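Local coordinates for protein phenylalanine hydroxylase (Colwellia psychrerythraea, PDB 2V27) that probably hydroxylates L-phenylalanine to L-tyrosine with molecular oxygen and tetrahydrobiopterin at a non-haem iron, the first step of phenylalanine breakdown, at residues P118-F121 with H122-G126; L177-G181 with G182-S186; E49-K53 with L54-T58. All coordinates share one frame; numbering follows the deposited sequence.

Contact 1 of 3, residues P118-F121 with H122-G126; sequences PDIF and HEIFG. With FE (Fe (III) ion), chain E.
The rim of the F121 ring, at CZ, rests on one face of the F125 ring one helical turn on, the planes 18° apart but slid so that they hardly overlap. CZ of F121 sits 3.4 Å from CG of F125, while CB of F125 makes a CH-pi contact with the F121 ring. Both side chains leave the helix the same way because each holds CG anti to its own N (both chi1 near 180°).

At the helix start D119 is the N-cap: its OD2 accepts from H122 N at 3.0 Å in an almost straight bond (175°), and R107 pairs with OD1 in a salt bridge. H122, whose N-H is capped, binds iron through NE2 at 2.0 Å, with H127 and E167 completing the protein ligands; S186 holds its ND1. E123, bent at chi2, curls back beside P118. A water donates both to E123 OE2 (2.6 Å) and to P118 O, and an iron-bound water lies 2.7 Å from E123 OE1 and probably donates to it.

D119 and E123 are thus second-shell residues: the cap probably steadies the backbone that carries H122, and the carboxylate of E123, held near the iron, would probably polarise the coordinated water.

Contact 2 of 3, residues L177-G181 with G182-S186; sequences LRIYG and GGVLS
I179 and V184 meet obliquely, the isoleucine at the end of a strand and the valine in the short helix that follows. CG2 of I179 does most of the touching. It lies anti to the backbone N of its own residue, which turns this methyl onto V184, 3.5 Å from CB, with V184 CG1 almost as near. The other branch of I179 reaches the same valine less closely, its CD1 ending 3.9 Å from V184 CG1.

L185 comes to the same isoleucine by a different route. Its side chain folds back over the turn, so that CG lies 3.7 Å from I179 CG2 and CD2 stands near CB of I179. The remaining methyl, CD1, rests on the backbone of Y180, 3.4 Å from its O. I179 is therefore met by two consecutive helical residues, V184 and L185, a local apolar cluster that closes the bend between strand and helix.

The backbone of that bend turns on G181, the N-cap residue. Its O accepts twice: from L185 N at 3.0 Å, in the carbonyl plane and fairly straight, and from V184 N at 3.1 Å, which stands well above that plane and is more bent (139°). A wider and a tighter turn thus share one oxygen at the first turn of helix 182-185. The glycines after the bend bring its backbone close to the iron site, G182 lying about 3 Å from the metal ligand H127 at the nearest atoms.

Strand 176-179 is an edge of the mixed sheet within this chain, pairing antiparallel with 170-173. Helix 188-196 covers the apolar cluster, T191 and M195 touching I179 and A194 touching V184, while Y180 packs on L171 of strand 170-173 and L227 of strand 223-227.

Contact 3 of 3, residues E49-K53 with L54-T58; sequences EGLAK and LNLPT
L54 keeps CG anti to its carbonyl carbon (chi1 -68°), and this brings CG back along the helix to 3.6 Å from the carbonyl oxygen, O, of G50. The backbone follows the same path, since L54 N donates to G50 O at 3.0 Å. N55 leaves the helix in the left-handed conformation (phi 47°), a common C-terminal helix ending, its N still bonded to L51 O, also at 3.0 Å.

The turn leaves L56 on the same flank as L51. Their methyls meet loosely, CD2 of L51 lying 4.2 Å from CD1 of L56. Beside them a water bridges the backbone, donating to L51 O (2.8 Å) and accepting from L56 N (2.8 Å). L51 O therefore serves both the last helical bond and this water, which carries polar bonding past the point where the helix stops. On another flank, the extended chain of K53 runs back toward E49, where its NZ makes only a long salt bridge, 3.8 Å from OE2.

This is the C-terminal end of helix 45-54 and the start of the loop to helix 64-75. L54 enters between helices, touching V67 and V70 of helix 64-75 as well as C128 and P129 of helix 120-131. L51 packs on P129 and on I36 of helix 22-38, and L56 touches F32, V67 and I124, so the end of helix 45-54 and the first loop residues pack against helices 22-38, 64-75 and 120-131.

The three contacts stand at increasing remove from the iron. Contact 1 supplies a metal ligand directly. Contact 2 lies against the same histidine: S186 OG is 2.9 Å from H122 ND1 in a probable hydrogen bond, G182 O and G183 N pack against H122 CE1, and G183 comes within about 5 Å of the metal. The bond at ND1 and the packing at CE1 probably contribute to setting the rotation of the imidazole. Contact 3 is farther out, the side chain of L54 about 14 Å from the iron, yet it meets contact 1 where L56 CD2 packs 3.8 Å from I124 CG2. Contacts 2 and 3 do not touch, their nearest atoms about 8 Å apart.

Contact 1 of 3, residues P118-F121 with H122-G126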
loop_
_atom_site.group_PDB
_atom_site.type_symbol
_atom_site.label_atom_id
_atom_site.label_comp_id
_atom_site.label_asym_id
_atom_site.label_seq_id
_atom_site.Cartn_x
_atom_site.Cartn_y
_atom_site.Cartn_z
ATOM N N PRO B 118 -5.452 13.412 9.716
ATOM C CA PRO B 118 -6.070 13.078 11.024
ATOM C C PRO B 118 -7.197 14.041 11.414
ATOM O O PRO B 118 -6.988 15.270 11.456
ATOM C CB PRO B 118 -4.895 13.159 12.013
ATOM C CG PRO B 118 -3.934 14.055 11.398
ATOM C CD PRO B 118 -4.033 13.776 9.870
ATOM N N ASP B 119 -8.374 13.492 11.700
ATOM C CA ASP B 119 -9.532 14.320 12.029
ATOM C C ASP B 119 -9.806 14.309 13.531
ATOM O O ASP B 119 -9.076 13.687 14.320
ATOM C CB ASP B 119 -10.779 13.977 11.165
ATOM C CG ASP B 119 -11.475 12.705 11.590
ATOM O OD1 ASP B 119 -12.612 12.493 11.074
ATOM O OD2 ASP B 119 -10.969 11.947 12.484
ATOM N N ILE B 120 -10.885 14.978 13.950
ATOM C CA ILE B 120 -11.152 15.136 15.366
ATOM C C ILE B 120 -11.447 13.787 16.029
ATOM O O ILE B 120 -11.110 13.588 17.212
ATOM C CB ILE B 120 -12.259 16.185 15.608
ATOM C CG1 ILE B 120 -12.305 16.559 17.079
ATOM C CG2 ILE B 120 -13.641 15.722 15.161
ATOM C CD1 ILE B 120 -13.127 17.906 17.311
ATOM N N PHE B 121 -12.067 12.857 15.272
ATOM C CA PHE B 121 -12.275 11.521 15.818
ATOM C C PHE B 121 -10.940 10.760 16.051
ATOM O O PHE B 121 -10.733 10.173 17.131
ATOM C CB PHE B 121 -13.248 10.705 14.945
ATOM C CG PHE B 121 -13.520 9.346 15.532
ATOM C CD1 PHE B 121 -14.428 9.218 16.584
ATOM C CD2 PHE B 121 -12.802 8.192 15.112
ATOM C CE1 PHE B 121 -14.664 7.943 17.208
ATOM C CE2 PHE B 121 -13.025 6.933 15.717
ATOM C CZ PHE B 121 -13.942 6.789 16.753
ATOM N N HIS B 122 -10.081 10.736 15.048
ATOM C CA HIS B 122 -8.750 10.133 15.242
ATOM C C HIS B 122 -8.061 10.673 16.513
ATOM O O HIS B 122 -7.572 9.926 17.346
ATOM C CB HIS B 122 -7.858 10.338 14.027
ATOM C CG HIS B 122 -6.433 9.959 14.297
ATOM N ND1 HIS B 122 -6.076 8.657 14.607
ATOM C CD2 HIS B 122 -5.311 10.701 14.433
ATOM C CE1 HIS B 122 -4.768 8.609 14.823
ATOM N NE2 HIS B 122 -4.278 9.840 14.727
ATOM N N GLU B 123 -8.048 11.994 16.691
ATOM C CA GLU B 123 -7.271 12.566 17.800
ATOM C C GLU B 123 -7.953 12.317 19.127
ATOM O O GLU B 123 -7.257 11.912 20.070
ATOM C CB GLU B 123 -7.062 14.101 17.618
ATOM C CG GLU B 123 -6.503 14.535 16.250
ATOM C CD GLU B 123 -5.068 14.128 15.999
ATOM O OE1 GLU B 123 -4.492 13.288 16.761
ATOM O OE2 GLU B 123 -4.495 14.670 15.010
ATOM N N ILE B 124 -9.269 12.585 19.221
ATOM C CA ILE B 124 -9.913 12.480 20.526
ATOM C C ILE B 124 -10.147 11.009 20.922
ATOM O O ILE B 124 -9.872 10.632 22.057
ATOM C CB ILE B 124 -11.218 13.350 20.588
ATOM C CG1 ILE B 124 -10.843 14.840 20.487
ATOM C CG2 ILE B 124 -12.003 13.089 21.867
ATOM C CD1 ILE B 124 -12.036 15.781 20.657
ATOM N N PHE B 125 -10.644 10.193 19.982
ATOM C CA PHE B 125 -10.844 8.803 20.295
ATOM C C PHE B 125 -9.516 8.013 20.306
ATOM O O PHE B 125 -9.253 7.171 21.213
ATOM C CB PHE B 125 -11.853 8.186 19.324
ATOM C CG PHE B 125 -12.288 6.825 19.738
ATOM C CD1 PHE B 125 -13.499 6.625 20.429
ATOM C CD2 PHE B 125 -11.520 5.752 19.373
ATOM C CE1 PHE B 125 -13.889 5.314 20.825
ATOM C CE2 PHE B 125 -11.878 4.485 19.722
ATOM C CZ PHE B 125 -13.040 4.229 20.433
ATOM N N GLY B 126 -8.672 8.264 19.310
ATOM C CA GLY B 126 -7.435 7.485 19.211
ATOM C C GLY B 126 -6.342 7.806 20.236
ATOM O O GLY B 126 -5.642 6.882 20.698
HETATM FE FE FE E . -2.360 10.154 15.300
HETATM O O HOH W 1 -5.700 16.560 13.789
HETATM O O HOH W 2 -2.371 12.231 15.569
HETATM O O HOH W 3 -1.926 10.864 13.203
#

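Contact 2 of 3, residues L177-G181 with G182-S186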
loop_
_atom_site.group_PDB
_atom_site.type_symbol
_atom_site.label_atom_id
_atom_site.label_comp_id
_atom_site.label_asym_id
_atom_site.label_seq_id
_atom_site.Cartn_x
_atom_site.Cartn_y
_atom_site.Cartn_z
ATOM N N LEU B 177 -2.130 -10.035 22.516
ATOM C CA LEU B 177 -1.745 -8.787 21.847
ATOM C C LEU B 177 -2.763 -7.688 22.119
ATOM O O LEU B 177 -3.995 -7.925 22.011
ATOM C CB LEU B 177 -1.650 -9.038 20.347
ATOM C CG LEU B 177 -0.861 -8.089 19.458
ATOM C CD1 LEU B 177 0.642 -8.193 19.766
ATOM C CD2 LEU B 177 -1.140 -8.418 17.973
ATOM N N ARG B 178 -2.256 -6.485 22.437
ATOM C CA ARG B 178 -3.124 -5.322 22.661
ATOM C C ARG B 178 -2.562 -4.156 21.864
ATOM O O ARG B 178 -1.443 -4.204 21.289
ATOM C CB ARG B 178 -3.266 -4.982 24.157
ATOM C CG ARG B 178 -3.915 -6.099 25.049
ATOM C CD ARG B 178 -5.378 -6.299 24.710
ATOM N NE ARG B 178 -6.028 -7.180 25.676
ATOM C CZ ARG B 178 -6.081 -8.499 25.516
ATOM N NH1 ARG B 178 -5.524 -9.033 24.424
ATOM N NH2 ARG B 178 -6.695 -9.284 26.430
ATOM N N ILE B 179 -3.325 -3.076 21.889
ATOM C CA ILE B 179 -3.046 -1.878 21.090
ATOM C C ILE B 179 -2.911 -0.604 21.919
ATOM O O ILE B 179 -3.766 -0.350 22.772
ATOM C CB ILE B 179 -4.211 -1.592 20.094
ATOM C CG1 ILE B 179 -4.501 -2.839 19.238
ATOM C CG2 ILE B 179 -3.848 -0.402 19.176
ATOM C CD1 ILE B 179 -5.928 -2.835 18.691
ATOM N N TYR B 180 -1.844 0.164 21.679
ATOM C CA TYR B 180 -1.814 1.503 22.267
ATOM C C TYR B 180 -1.701 2.635 21.235
ATOM O O TYR B 180 -1.968 3.791 21.558
ATOM C CB TYR B 180 -0.784 1.661 23.425
ATOM C CG TYR B 180 0.659 1.766 23.014
ATOM C CD1 TYR B 180 1.265 3.031 22.876
ATOM C CD2 TYR B 180 1.418 0.612 22.690
ATOM C CE1 TYR B 180 2.584 3.134 22.480
ATOM C CE2 TYR B 180 2.762 0.701 22.308
ATOM C CZ TYR B 180 3.341 1.955 22.198
ATOM O OH TYR B 180 4.657 2.146 21.761
ATOM N N GLY B 181 -1.325 2.281 19.995
ATOM C CA GLY B 181 -1.174 3.290 18.929
ATOM C C GLY B 181 -2.514 3.866 18.432
ATOM O O GLY B 181 -3.446 3.122 18.065
ATOM N N GLY B 182 -2.592 5.218 18.376
ATOM C CA GLY B 182 -3.868 5.884 18.038
ATOM C C GLY B 182 -4.354 5.688 16.597
ATOM O O GLY B 182 -5.569 5.662 16.320
ATOM N N GLY B 183 -3.398 5.490 15.681
ATOM C CA GLY B 183 -3.692 5.196 14.273
ATOM C C GLY B 183 -4.428 3.870 14.127
ATOM O O GLY B 183 -5.180 3.664 13.159
ATOM N N VAL B 184 -4.185 2.928 15.075
ATOM C CA VAL B 184 -4.832 1.635 15.067
ATOM C C VAL B 184 -6.164 1.769 15.805
ATOM O O VAL B 184 -7.222 1.308 15.313
ATOM C CB VAL B 184 -3.941 0.580 15.781
ATOM C CG1 VAL B 184 -4.604 -0.797 15.700
ATOM C CG2 VAL B 184 -2.519 0.475 15.161
ATOM N N LEU B 185 -6.135 2.410 17.002
ATOM C CA LEU B 185 -7.317 2.488 17.894
ATOM C C LEU B 185 -8.512 3.164 17.263
ATOM O O LEU B 185 -9.643 2.893 17.694
ATOM C CB LEU B 185 -6.930 3.217 19.237
ATOM C CG LEU B 185 -6.010 2.412 20.170
ATOM C CD1 LEU B 185 -5.264 3.229 21.225
ATOM C CD2 LEU B 185 -6.807 1.362 20.936
ATOM N N SER B 186 -8.272 4.126 16.379
ATOM C CA SER B 186 -9.381 4.867 15.809
ATOM C C SER B 186 -9.922 4.276 14.504
ATOM O O SER B 186 -10.755 4.887 13.902
ATOM C CB SER B 186 -8.983 6.333 15.582
ATOM O OG SER B 186 -7.932 6.421 14.598
#

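Contact 3 of 3, residues E49-K53 with L54-T58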
loop_
_atom_site.group_PDB
_atom_site.type_symbol
_atom_site.label_atom_id
_atom_site.label_comp_id
_atom_site.label_asym_id
_atom_site.label_seq_id
_atom_site.Cartn_x
_atom_site.Cartn_y
_atom_site.Cartn_z
ATOM N N GLU B 49 -8.850 2.404 30.715
ATOM C CA GLU B 49 -8.833 3.267 31.899
ATOM C C GLU B 49 -9.001 4.751 31.494
ATOM O O GLU B 49 -9.827 5.502 32.083
ATOM C CB GLU B 49 -7.533 3.106 32.675
ATOM C CG GLU B 49 -7.550 4.081 33.917
ATOM C CD GLU B 49 -6.310 3.993 34.763
ATOM O OE1 GLU B 49 -5.250 3.553 34.231
ATOM O OE2 GLU B 49 -6.411 4.326 35.977
ATOM N N GLY B 50 -8.297 5.165 30.432
ATOM C CA GLY B 50 -8.389 6.529 29.938
ATOM C C GLY B 50 -9.762 6.859 29.399
ATOM O O GLY B 50 -10.263 7.981 29.613
ATOM N N LEU B 51 -10.431 5.912 28.720
ATOM C CA LEU B 51 -11.835 6.151 28.330
ATOM C C LEU B 51 -12.745 6.440 29.548
ATOM O O LEU B 51 -13.632 7.287 29.480
ATOM C CB LEU B 51 -12.395 4.939 27.569
ATOM C CG LEU B 51 -12.024 4.834 26.089
ATOM C CD1 LEU B 51 -12.754 3.542 25.544
ATOM C CD2 LEU B 51 -12.419 6.084 25.255
ATOM N N ALA B 52 -12.533 5.703 30.624
ATOM C CA ALA B 52 -13.362 5.825 31.840
ATOM C C ALA B 52 -13.114 7.229 32.439
ATOM O O ALA B 52 -14.061 7.876 32.949
ATOM C CB ALA B 52 -12.976 4.807 32.800
ATOM N N LYS B 53 -11.861 7.706 32.392
ATOM C CA LYS B 53 -11.581 9.083 32.817
ATOM C C LYS B 53 -12.189 10.161 31.937
ATOM O O LYS B 53 -12.604 11.182 32.484
ATOM C CB LYS B 53 -10.070 9.321 32.928
ATOM C CG LYS B 53 -9.430 8.512 34.033
ATOM C CD LYS B 53 -7.900 8.702 34.103
ATOM C CE LYS B 53 -7.296 7.817 35.155
ATOM N NZ LYS B 53 -5.797 8.042 35.245
ATOM N N LEU B 54 -12.190 10.010 30.607
ATOM C CA LEU B 54 -12.715 11.049 29.702
ATOM C C LEU B 54 -14.234 11.109 29.681
ATOM O O LEU B 54 -14.789 12.194 29.470
ATOM C CB LEU B 54 -12.248 10.874 28.233
ATOM C CG LEU B 54 -10.769 11.112 28.010
ATOM C CD1 LEU B 54 -10.518 10.915 26.521
ATOM C CD2 LEU B 54 -10.289 12.497 28.461
ATOM N N ASN B 55 -14.898 9.953 29.817
ATOM C CA ASN B 55 -16.347 9.891 29.692
ATOM C C ASN B 55 -16.819 10.651 28.452
ATOM O O ASN B 55 -17.690 11.499 28.530
ATOM C CB ASN B 55 -16.982 10.376 31.005
ATOM C CG ASN B 55 -18.519 10.287 31.032
ATOM O OD1 ASN B 55 -19.132 9.540 30.297
ATOM N ND2 ASN B 55 -19.129 11.056 31.966
ATOM N N LEU B 56 -16.281 10.278 27.298
ATOM C CA LEU B 56 -16.635 10.915 26.031
ATOM C C LEU B 56 -18.114 10.699 25.687
ATOM O O LEU B 56 -18.684 9.631 25.982
ATOM C CB LEU B 56 -15.759 10.341 24.896
ATOM C CG LEU B 56 -14.254 10.664 25.025
ATOM C CD1 LEU B 56 -13.552 9.915 23.900
ATOM C CD2 LEU B 56 -13.928 12.151 24.959
ATOM N N PRO B 57 -18.733 11.690 25.017
ATOM C CA PRO B 57 -20.134 11.481 24.598
ATOM C C PRO B 57 -20.144 10.527 23.414
ATOM O O PRO B 57 -19.226 10.579 22.552
ATOM C CB PRO B 57 -20.602 12.876 24.173
ATOM C CG PRO B 57 -19.280 13.716 23.849
ATOM C CD PRO B 57 -18.172 13.010 24.651
ATOM N N THR B 58 -21.143 9.644 23.367
ATOM C CA THR B 58 -21.226 8.665 22.292
ATOM C C THR B 58 -21.984 9.180 21.039
ATOM O O THR B 58 -21.886 8.618 19.939
ATOM C CB THR B 58 -21.843 7.357 22.836
ATOM O OG1 THR B 58 -23.225 7.596 23.123
ATOM C CG2 THR B 58 -21.127 6.868 24.119
HETATM O O HOH W 4 -14.932 7.825 27.085
#